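Local structure of reducing-end xylose-releasing exo-oligoxylanase Rex8A (Paenibacillus barcinonensis, 6SUD) at residues A[33-38]-A[365-370]; A[99-104]-A[118-123]; A[261-266]-A[315-320]. The protein hydrolyses xylooligosaccharides as a family 8 glycoside hydrolase, releasing xylose from their reducing ends during xylan degradation. The protein carries 1 engineered substitution. One frame throughout, in Å; residues are numbered along the deposited sequence. Where two conformers were deposited one is given.

Overall arrangement
The three contacts of this family 8 glycoside hydrolase lie at different distances from the bound xyloses, interaction 3 at the site and the other two outside it. In interaction 3, Asp265, the probable proton acceptor, accepts a hydrogen bond from one of the bound xyloses. Interaction 2 lies out toward the periphery, yet the side chain of Met99 is about 8 Å from that of Glu70, the probable proton donor. Interaction 1 is buried helix packing away from the site, with the Tyr366 side chain about 13 Å from a xylose. Interactions 1 and 3 have centres 23 Å apart and nearest atoms about 5 Å apart. Interaction 2 is centred 30 Å from each of the others, and no two contacts touch.

Interaction 1: A[33-38]-A[365-370]; sequences EQTWND and LYFFTM. With EDO (1,2-ethanediol), chain C.
Helices 25-41 and 359-373 bring the first and last parts of the chain together in the (α/α)6 barrel of family 8, running nearly antiparallel, with segment axes 10.5 Å apart at 157°. Thr35 carries the contact. Its CB points at the opposing helix, and a chi1 of -56° sends the two branches different ways. CG2, anti to the backbone N, pushes between two aromatic rings: it lies in the plane of the Phe367 ring, 3.5 Å from CD1 of Phe367, and also meets the edge of the Tyr366 ring, 3.8 Å from CE1 of Tyr366. OG1 lies beside its own backbone N, is hydrogen-bonded to Arg31 O one turn earlier, and passes 4.0 Å from CE of Met370, whose bent chain crosses it obliquely. A water donates to Thr35 OG1 at 2.6 Å and on to Tyr366 OH, joining the helices through a buried polar bridge. That phenol oxygen is also hydrogen-bonded to Thr351 O and Arg31 NH1. The Phe367 ring continues past Thr35 to Trp36, where its CZ meets the indole edge. On the indole itself, Trp36 NE1 donates to O2 of an ethanediol, probably from the crystallisation liquor, at 2.9 Å.

Interaction 2: A[99-104]-A[118-123]; sequences MQHTEG and GTRLSP
His101 and Arg120 reach across from opposing segments and meet with the CE1 and ND1 side of the imidazole standing over one face of the guanidinium, near its rim. ND1 of His101 stands 4.1 Å above the plane of the Arg120 guanidinium. Arg120 runs extended from CG to NE, so its flat end is delivered to the backbone at 99-101. The edge of the guanidinium then faces two carbonyls: Arg120 NH2 is 3.0 Å from Gln100 O, and Arg120 NE is 3.6 Å from Met99 O. The imidazole is turned the other way, toward Pro123. Its NE2 donates to Pro123 O over a short 2.6 Å, at an N-H...O angle of 151°, and approaches in the carbonyl plane on a lone pair. CB of Pro123 packs 3.7 Å from CE1 of His101, flanking the same bond. With an arginine this close, a second proton on the imidazole would probably be disfavoured, and the bond to Pro123 needs the one on NE2 alone. An alanine at His101 would probably loosen the tie to Pro123 and the packing against Arg120, since both the NE2 donor and the ring atoms above Arg120 would be gone. Behind the contact, Met99 and His101 make backbone hydrogen bonds to Ala111 and to Asp108 and Tyr109, while Gln100 rests on helix 153-170. The contact thus links the loop following helix 85-99 to strand 120-122, an outermost strand of the small antiparallel sheet with 67-68 and 113-114.

Interaction 3: A[261-266]-A[315-320]; sequences HFYSDA and FNEPAA. Engineered in segment 315-320: Ala320 (natural residue Leu). With XYP (beta-D-xylopyranose), chain J; XYP (beta-D-xylopyranose), chain K.
The loops 261-266 and 315-320 pass closest at Tyr263 and Ala319, with CA atoms 6.8 Å apart, and diverge to 9.8 Å between the CA atoms of His261 and Phe315, so side chains bridge the gap. At the wider end Phe315 meets His261 in an edge-to-face pair: the planes stand at 65°, and CZ of Phe315 sits 3.5 Å above the centre of the His261 ring. At the narrower end Tyr263, with CG anti to the backbone N, swings its ring toward the other loop, where Pro318 O lies at the ring edge. Its OH comes 3.3 Å from CB of Ala320, an engineered residue that is leucine in the natural protein, and 3.4 Å from OE2 of Glu317. The carboxylate of the extended Glu317 is held by a salt bridge from OE1 to NE of Arg307, which makes a cation-pi contact to Tyr263. Both loops connect elements of the family 8 (α/α)6 barrel, and the first contributes to the xylose-binding cleft. There the chain turns tightly, Ala266 N bonding to Tyr263 O at 2.9 Å, and Ser264 CB packs on one xylose. Asp265 is probably the proton acceptor of catalysis; Glu242 receives its backbone N-H. The nearby carboxylate of Asp194 would tend to raise the pKa of Asp265. OD1 of Asp265 accepts a hydrogen bond from O2 of the second xylose at 2.8 Å.

Interaction 1: A[33-38]-A[365-370]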
loop_
_atom_site.group_PDB
_atom_site.type_symbol
_atom_site.label_atom_id
_atom_site.label_comp_id
_atom_site.label_asym_id
_atom_site.label_seq_id
_atom_site.Cartn_x
_atom_site.Cartn_y
_atom_site.Cartn_z
ATOM N N GLU A 33 14.774 -10.695 -7.663
ATOM C CA GLU A 33 14.380 -11.134 -9.020
ATOM C C GLU A 33 13.544 -12.412 -8.920
ATOM O O GLU A 33 12.567 -12.499 -9.657
ATOM C CB GLU A 33 15.617 -11.284 -9.897
ATOM C CG GLU A 33 15.429 -12.256 -11.042
ATOM C CD GLU A 33 14.426 -11.782 -12.079
ATOM O OE1 GLU A 33 14.223 -12.491 -13.080
ATOM O OE2 GLU A 33 13.843 -10.705 -11.884
ATOM N N GLN A 34 13.928 -13.365 -8.065
ATOM C CA GLN A 34 13.201 -14.654 -7.950
ATOM C C GLN A 34 11.841 -14.430 -7.289
ATOM O O GLN A 34 10.882 -15.162 -7.638
ATOM C CB GLN A 34 13.970 -15.716 -7.169
ATOM C CG GLN A 34 13.349 -17.092 -7.355
ATOM C CD GLN A 34 12.997 -17.369 -8.800
ATOM O OE1 GLN A 34 11.831 -17.522 -9.153
ATOM N NE2 GLN A 34 13.999 -17.405 -9.666
ATOM N N THR A 35 11.719 -13.446 -6.395
ATOM C CA THR A 35 10.402 -13.180 -5.768
ATOM C C THR A 35 9.458 -12.692 -6.870
ATOM O O THR A 35 8.322 -13.199 -6.974
ATOM C CB THR A 35 10.498 -12.180 -4.614
ATOM O OG1 THR A 35 11.453 -12.675 -3.677
ATOM C CG2 THR A 35 9.148 -11.943 -3.971
ATOM N N TRP A 36 9.944 -11.761 -7.689
ATOM C CA TRP A 36 9.198 -11.256 -8.867
ATOM C C TRP A 36 8.732 -12.426 -9.737
ATOM O O TRP A 36 7.553 -12.494 -10.053
ATOM C CB TRP A 36 10.038 -10.280 -9.696
ATOM C CG TRP A 36 9.391 -9.989 -11.017
ATOM C CD1 TRP A 36 9.596 -10.680 -12.176
ATOM C CD2 TRP A 36 8.353 -9.027 -11.310
ATOM N NE1 TRP A 36 8.791 -10.202 -13.170
ATOM C CE2 TRP A 36 8.008 -9.199 -12.669
ATOM C CE3 TRP A 36 7.668 -8.056 -10.572
ATOM C CZ2 TRP A 36 7.043 -8.421 -13.304
ATOM C CZ3 TRP A 36 6.722 -7.280 -11.203
ATOM C CH2 TRP A 36 6.414 -7.459 -12.549
ATOM N N ASN A 37 9.665 -13.282 -10.156
ATOM C CA ASN A 37 9.395 -14.412 -11.084
ATOM C C ASN A 37 8.297 -15.323 -10.522
ATOM O O ASN A 37 7.419 -15.742 -11.308
ATOM C CB ASN A 37 10.680 -15.192 -11.345
ATOM C CG ASN A 37 11.633 -14.366 -12.176
ATOM O OD1 ASN A 37 11.193 -13.618 -13.043
ATOM N ND2 ASN A 37 12.927 -14.476 -11.919
ATOM N N ASP A 38 8.372 -15.666 -9.235
ATOM C CA ASP A 38 7.401 -16.588 -8.593
ATOM C C ASP A 38 6.016 -15.940 -8.527
ATOM O O ASP A 38 5.037 -16.621 -8.843
ATOM C CB ASP A 38 7.869 -17.040 -7.209
ATOM C CG ASP A 38 9.060 -17.979 -7.240
ATOM O OD1 ASP A 38 9.394 -18.474 -8.331
ATOM O OD2 ASP A 38 9.659 -18.206 -6.167
ATOM N N LEU A 365 2.227 -7.887 0.421
ATOM C CA LEU A 365 2.961 -7.218 1.529
ATOM C C LEU A 365 4.409 -7.733 1.551
ATOM O O LEU A 365 5.325 -6.894 1.716
ATOM C CB LEU A 365 2.260 -7.504 2.861
ATOM C CG LEU A 365 1.125 -6.558 3.257
ATOM C CD1 LEU A 365 0.208 -6.243 2.091
ATOM C CD2 LEU A 365 0.344 -7.130 4.421
ATOM N N TYR A 366 4.599 -9.043 1.375
ATOM C CA TYR A 366 5.930 -9.704 1.251
ATOM C C TYR A 366 6.763 -8.980 0.188
ATOM O O TYR A 366 7.899 -8.546 0.481
ATOM C CB TYR A 366 5.774 -11.186 0.892
ATOM C CG TYR A 366 7.033 -12.023 0.864
ATOM C CD1 TYR A 366 7.878 -12.032 -0.235
ATOM C CD2 TYR A 366 7.360 -12.843 1.928
ATOM C CE1 TYR A 366 9.020 -12.816 -0.274
ATOM C CE2 TYR A 366 8.493 -13.638 1.907
ATOM C CZ TYR A 366 9.327 -13.630 0.802
ATOM O OH TYR A 366 10.442 -14.418 0.770
ATOM N N PHE A 367 6.231 -8.829 -1.019
ATOM C CA PHE A 367 7.011 -8.244 -2.137
ATOM C C PHE A 367 7.429 -6.808 -1.820
ATOM O O PHE A 367 8.591 -6.432 -2.092
ATOM C CB PHE A 367 6.262 -8.300 -3.464
ATOM C CG PHE A 367 7.174 -7.901 -4.589
ATOM C CD1 PHE A 367 8.080 -8.800 -5.111
ATOM C CD2 PHE A 367 7.195 -6.605 -5.058
ATOM C CE1 PHE A 367 8.964 -8.428 -6.110
ATOM C CE2 PHE A 367 8.058 -6.240 -6.080
ATOM C CZ PHE A 367 8.939 -7.154 -6.601
ATOM N N PHE A 368 6.524 -6.001 -1.267
ATOM C CA PHE A 368 6.846 -4.595 -0.929
ATOM C C PHE A 368 7.955 -4.565 0.117
ATOM O O PHE A 368 8.854 -3.705 0.009
ATOM C CB PHE A 368 5.623 -3.824 -0.461
ATOM C CG PHE A 368 4.619 -3.559 -1.555
ATOM C CD1 PHE A 368 4.984 -2.914 -2.732
ATOM C CD2 PHE A 368 3.291 -3.900 -1.375
ATOM C CE1 PHE A 368 4.044 -2.648 -3.716
ATOM C CE2 PHE A 368 2.348 -3.611 -2.350
ATOM C CZ PHE A 368 2.732 -3.004 -3.524
ATOM N N THR A 369 7.945 -5.509 1.055
ATOM C CA THR A 369 9.038 -5.618 2.057
ATOM C C THR A 369 10.347 -6.053 1.371
ATOM O O THR A 369 11.410 -5.550 1.759
ATOM C CB THR A 369 8.672 -6.534 3.228
ATOM O OG1 THR A 369 7.521 -5.973 3.855
ATOM C CG2 THR A 369 9.792 -6.639 4.240
ATOM N N MET A 370 10.299 -6.976 0.416
ATOM C CA MET A 370 11.528 -7.466 -0.268
ATOM C C MET A 370 12.146 -6.299 -1.047
ATOM O O MET A 370 13.392 -6.088 -0.977
ATOM C CB MET A 370 11.210 -8.645 -1.196
ATOM C CG MET A 370 12.430 -9.340 -1.784
ATOM S SD MET A 370 13.510 -10.098 -0.549
ATOM C CE MET A 370 12.500 -11.488 -0.053
HETATM C C1 EDO C . 9.144 -9.352 -17.628
HETATM O O1 EDO C . 8.374 -10.367 -18.254
HETATM C C2 EDO C . 9.068 -9.548 -16.219
HETATM O O2 EDO C . 9.465 -10.863 -15.892
HETATM O O HOH W 1 11.547 -14.853 -2.194
#

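Interaction 2: A[99-104]-A[118-123]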
loop_
_atom_site.group_PDB
_atom_site.type_symbol
_atom_site.label_atom_id
_atom_site.label_comp_id
_atom_site.label_asym_id
_atom_site.label_seq_id
_atom_site.Cartn_x
_atom_site.Cartn_y
_atom_site.Cartn_z
ATOM N N MET A 99 -12.515 -1.325 -14.981
ATOM C CA MET A 99 -12.766 -0.891 -13.580
ATOM C C MET A 99 -13.070 0.608 -13.490
ATOM O O MET A 99 -13.917 0.957 -12.639
ATOM C CB MET A 99 -11.584 -1.262 -12.687
ATOM C CG MET A 99 -11.346 -2.766 -12.675
ATOM S SD MET A 99 -9.950 -3.206 -11.640
ATOM C CE MET A 99 -10.779 -3.573 -10.094
ATOM N N GLN A 100 -12.428 1.456 -14.300
ATOM C CA GLN A 100 -12.572 2.935 -14.170
ATOM C C GLN A 100 -13.943 3.351 -14.712
ATOM O O GLN A 100 -14.269 2.997 -15.851
ATOM C CB GLN A 100 -11.472 3.711 -14.898
ATOM C CG GLN A 100 -11.436 5.193 -14.524
ATOM C CD GLN A 100 -10.264 5.932 -15.122
ATOM O OE1 GLN A 100 -9.847 5.667 -16.255
ATOM N NE2 GLN A 100 -9.725 6.871 -14.355
ATOM N N HIS A 101 -14.696 4.102 -13.912
ATOM C CA HIS A 101 -16.021 4.672 -14.270
ATOM C C HIS A 101 -15.857 5.833 -15.259
ATOM O O HIS A 101 -15.007 6.709 -15.017
ATOM C CB HIS A 101 -16.746 5.138 -13.011
ATOM C CG HIS A 101 -17.166 4.036 -12.104
ATOM N ND1 HIS A 101 -18.214 3.184 -12.412
ATOM C CD2 HIS A 101 -16.710 3.657 -10.889
ATOM C CE1 HIS A 101 -18.381 2.325 -11.425
ATOM N NE2 HIS A 101 -17.471 2.592 -10.476
ATOM N N THR A 102 -16.679 5.871 -16.311
ATOM C CA THR A 102 -16.637 6.946 -17.338
ATOM C C THR A 102 -17.710 8.005 -17.057
ATOM O O THR A 102 -17.595 9.106 -17.634
ATOM C CB THR A 102 -16.762 6.377 -18.757
ATOM O OG1 THR A 102 -18.015 5.706 -18.878
ATOM C CG2 THR A 102 -15.642 5.424 -19.100
ATOM N N GLU A 103 -18.700 7.697 -16.212
ATOM C CA GLU A 103 -19.826 8.620 -15.896
ATOM C C GLU A 103 -20.350 8.368 -14.481
ATOM O O GLU A 103 -20.034 7.315 -13.894
ATOM C CB GLU A 103 -20.956 8.471 -16.923
ATOM C CG GLU A 103 -21.792 7.212 -16.775
ATOM C CD GLU A 103 -21.224 5.937 -17.375
ATOM O OE1 GLU A 103 -20.029 5.932 -17.730
ATOM O OE2 GLU A 103 -21.979 4.946 -17.479
ATOM N N GLY A 104 -21.151 9.311 -13.983
ATOM C CA GLY A 104 -21.969 9.151 -12.770
ATOM C C GLY A 104 -21.209 9.573 -11.534
ATOM O O GLY A 104 -20.165 10.241 -11.676
ATOM N N GLY A 118 -13.780 -9.387 -15.869
ATOM C CA GLY A 118 -13.948 -7.922 -15.955
ATOM C C GLY A 118 -15.354 -7.450 -15.618
ATOM O O GLY A 118 -15.553 -6.221 -15.589
ATOM N N THR A 119 -16.295 -8.367 -15.369
ATOM C CA THR A 119 -17.678 -8.053 -14.911
ATOM C C THR A 119 -17.608 -7.347 -13.554
ATOM O O THR A 119 -17.157 -7.989 -12.595
ATOM C CB THR A 119 -18.548 -9.310 -14.773
ATOM O OG1 THR A 119 -18.474 -10.085 -15.971
ATOM C CG2 THR A 119 -19.997 -8.990 -14.477
ATOM N N ARG A 120 -18.063 -6.092 -13.462
ATOM C CA ARG A 120 -18.027 -5.325 -12.192
ATOM C C ARG A 120 -19.001 -5.986 -11.207
ATOM O O ARG A 120 -20.092 -6.404 -11.645
ATOM C CB ARG A 120 -18.389 -3.849 -12.402
ATOM C CG ARG A 120 -17.320 -2.999 -13.075
ATOM C CD ARG A 120 -17.789 -1.551 -13.085
ATOM N NE ARG A 120 -16.902 -0.612 -13.758
ATOM C CZ ARG A 120 -17.103 -0.102 -14.971
ATOM N NH1 ARG A 120 -18.183 -0.418 -15.665
ATOM N NH2 ARG A 120 -16.231 0.747 -15.489
ATOM N N LEU A 121 -18.603 -6.073 -9.935
ATOM C CA LEU A 121 -19.353 -6.747 -8.837
ATOM C C LEU A 121 -20.030 -5.708 -7.939
ATOM O O LEU A 121 -21.122 -5.982 -7.408
ATOM C CB LEU A 121 -18.374 -7.599 -8.028
ATOM C CG LEU A 121 -17.914 -8.878 -8.714
ATOM C CD1 LEU A 121 -16.700 -9.461 -8.013
ATOM C CD2 LEU A 121 -19.050 -9.892 -8.782
ATOM N N SER A 122 -19.370 -4.576 -7.732
ATOM C CA SER A 122 -19.906 -3.398 -7.008
ATOM C C SER A 122 -19.308 -2.154 -7.650
ATOM O O SER A 122 -18.162 -2.196 -8.075
ATOM C CB SER A 122 -19.567 -3.515 -5.541
ATOM O OG SER A 122 -19.752 -2.291 -4.867
ATOM N N PRO A 123 -20.061 -1.048 -7.821
ATOM C CA PRO A 123 -19.494 0.156 -8.431
ATOM C C PRO A 123 -18.646 1.023 -7.486
ATOM O O PRO A 123 -17.834 1.790 -7.982
ATOM C CB PRO A 123 -20.743 0.918 -8.887
ATOM C CG PRO A 123 -21.800 0.522 -7.879
ATOM C CD PRO A 123 -21.491 -0.921 -7.526
#

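Interaction 3: A[261-266]-A[315-320]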
loop_
_atom_site.group_PDB
_atom_site.type_symbol
_atom_site.label_atom_id
_atom_site.label_comp_id
_atom_site.label_asym_id
_atom_site.label_seq_id
_atom_site.Cartn_x
_atom_site.Cartn_y
_atom_site.Cartn_z
ATOM N N HIS A 261 -10.095 -3.569 15.723
ATOM C CA HIS A 261 -8.942 -4.342 16.241
ATOM C C HIS A 261 -7.795 -4.365 15.240
ATOM O O HIS A 261 -7.970 -3.888 14.098
ATOM C CB HIS A 261 -9.395 -5.746 16.615
ATOM C CG HIS A 261 -10.595 -5.717 17.490
ATOM N ND1 HIS A 261 -10.570 -5.146 18.752
ATOM C CD2 HIS A 261 -11.857 -6.155 17.290
ATOM C CE1 HIS A 261 -11.767 -5.248 19.299
ATOM N NE2 HIS A 261 -12.572 -5.874 18.426
ATOM N N PHE A 262 -6.662 -4.928 15.673
ATOM C CA PHE A 262 -5.448 -5.079 14.838
ATOM C C PHE A 262 -5.565 -6.380 14.042
ATOM O O PHE A 262 -5.412 -7.475 14.618
ATOM C CB PHE A 262 -4.186 -5.020 15.697
ATOM C CG PHE A 262 -2.919 -4.984 14.883
ATOM C CD1 PHE A 262 -2.494 -3.810 14.277
ATOM C CD2 PHE A 262 -2.169 -6.126 14.696
ATOM C CE1 PHE A 262 -1.322 -3.777 13.529
ATOM C CE2 PHE A 262 -1.017 -6.103 13.933
ATOM C CZ PHE A 262 -0.589 -4.929 13.349
ATOM N N TYR A 263 -5.865 -6.232 12.754
ATOM C CA TYR A 263 -6.071 -7.311 11.755
ATOM C C TYR A 263 -5.595 -6.785 10.391
ATOM O O TYR A 263 -5.054 -5.680 10.322
ATOM C CB TYR A 263 -7.539 -7.740 11.738
ATOM C CG TYR A 263 -7.805 -9.178 11.357
ATOM C CD1 TYR A 263 -7.251 -10.223 12.082
ATOM C CD2 TYR A 263 -8.643 -9.492 10.297
ATOM C CE1 TYR A 263 -7.510 -11.545 11.751
ATOM C CE2 TYR A 263 -8.911 -10.810 9.953
ATOM C CZ TYR A 263 -8.344 -11.836 10.683
ATOM O OH TYR A 263 -8.619 -13.126 10.328
ATOM N N SER A 264 -5.848 -7.552 9.331
ATOM C CA SER A 264 -5.236 -7.469 7.971
ATOM C C SER A 264 -4.960 -6.037 7.480
ATOM O O SER A 264 -3.822 -5.788 7.080
ATOM C CB SER A 264 -6.107 -8.190 6.995
ATOM O OG SER A 264 -6.356 -9.506 7.454
ATOM N N ASP A 265 -5.940 -5.130 7.462
ATOM C CA ASP A 265 -5.718 -3.758 6.917
ATOM C C ASP A 265 -4.570 -3.078 7.679
ATOM O O ASP A 265 -3.624 -2.536 7.028
ATOM C CB ASP A 265 -6.974 -2.884 7.008
ATOM C CG ASP A 265 -7.930 -3.007 5.838
ATOM O OD1 ASP A 265 -8.051 -4.115 5.277
ATOM O OD2 ASP A 265 -8.567 -1.989 5.514
ATOM N N ALA A 266 -4.636 -3.124 9.015
ATOM C CA ALA A 266 -3.777 -2.322 9.919
ATOM C C ALA A 266 -2.311 -2.756 9.826
ATOM O O ALA A 266 -1.444 -1.979 10.271
ATOM C CB ALA A 266 -4.283 -2.382 11.338
ATOM N N PHE A 315 -6.904 -12.236 20.748
ATOM C CA PHE A 315 -8.100 -13.081 20.500
ATOM C C PHE A 315 -7.628 -14.528 20.350
ATOM O O PHE A 315 -6.431 -14.768 20.146
ATOM C CB PHE A 315 -8.844 -12.676 19.226
ATOM C CG PHE A 315 -9.563 -11.356 19.292
ATOM C CD1 PHE A 315 -8.852 -10.167 19.374
ATOM C CD2 PHE A 315 -10.945 -11.299 19.228
ATOM C CE1 PHE A 315 -9.518 -8.954 19.420
ATOM C CE2 PHE A 315 -11.609 -10.083 19.266
ATOM C CZ PHE A 315 -10.890 -8.915 19.371
ATOM N N ASN A 316 -8.552 -15.478 20.445
ATOM C CA ASN A 316 -8.229 -16.906 20.191
ATOM C C ASN A 316 -7.974 -17.076 18.685
ATOM O O ASN A 316 -7.090 -17.870 18.289
ATOM C CB ASN A 316 -9.321 -17.800 20.771
ATOM C CG ASN A 316 -9.315 -17.740 22.283
ATOM O OD1 ASN A 316 -8.270 -17.931 22.907
ATOM N ND2 ASN A 316 -10.453 -17.428 22.874
ATOM N N GLU A 317 -8.692 -16.299 17.883
ATOM C CA GLU A 317 -8.665 -16.314 16.397
ATOM C C GLU A 317 -7.254 -16.024 15.887
ATOM O O GLU A 317 -6.613 -15.072 16.332
ATOM C CB GLU A 317 -9.677 -15.276 15.921
ATOM C CG GLU A 317 -9.758 -15.122 14.421
ATOM C CD GLU A 317 -10.663 -13.979 14.001
ATOM O OE1 GLU A 317 -11.125 -13.236 14.886
ATOM O OE2 GLU A 317 -10.892 -13.828 12.800
ATOM N N PRO A 318 -6.741 -16.808 14.910
ATOM C CA PRO A 318 -5.432 -16.555 14.310
ATOM C C PRO A 318 -5.485 -15.390 13.314
ATOM O O PRO A 318 -6.547 -15.106 12.815
ATOM C CB PRO A 318 -5.152 -17.851 13.542
ATOM C CG PRO A 318 -6.531 -18.265 13.085
ATOM C CD PRO A 318 -7.419 -17.952 14.275
ATOM N N ALA A 319 -4.343 -14.769 13.027
ATOM C CA ALA A 319 -4.212 -13.860 11.865
ATOM C C ALA A 319 -4.555 -14.666 10.611
ATOM O O ALA A 319 -4.066 -15.804 10.487
ATOM C CB ALA A 319 -2.823 -13.284 11.795
ATOM N N ALA A 320 -5.359 -14.108 9.710
ATOM C CA ALA A 320 -5.634 -14.716 8.388
ATOM C C ALA A 320 -4.372 -14.622 7.530
ATOM O O ALA A 320 -4.141 -15.540 6.749
ATOM C CB ALA A 320 -6.815 -14.064 7.708
HETATM O O1 XYP J . -7.959 -11.171 3.018
HETATM C C1 XYP J . -7.549 -9.812 2.818
HETATM C C2 XYP J . -8.097 -9.353 1.469
HETATM C C3 XYP J . -7.625 -7.944 1.232
HETATM C C4 XYP J . -8.146 -7.041 2.327
HETATM C C5 XYP J . -7.748 -7.573 3.697
HETATM O O2 XYP J . -7.667 -10.164 0.357
HETATM O O3 XYP J . -8.095 -7.497 -0.040
HETATM O O4 XYP J . -7.598 -5.741 2.079
HETATM O O5 XYP J . -8.104 -8.959 3.842
HETATM O O1 XYP K . -10.943 -5.915 1.227
HETATM C C1 XYP K . -10.567 -4.597 0.771
HETATM C C2 XYP K . -9.336 -4.026 1.480
HETATM C C3 XYP K . -9.052 -2.589 1.056
HETATM C C4 XYP K . -9.526 -2.381 -0.378
HETATM C C5 XYP K . -9.407 -3.697 -1.138
HETATM O O2 XYP K . -9.462 -4.114 2.905
HETATM O O3 XYP K . -7.645 -2.355 1.227
HETATM O O4 XYP K . -10.891 -1.956 -0.364
HETATM O O5 XYP K . -10.285 -4.699 -0.625
#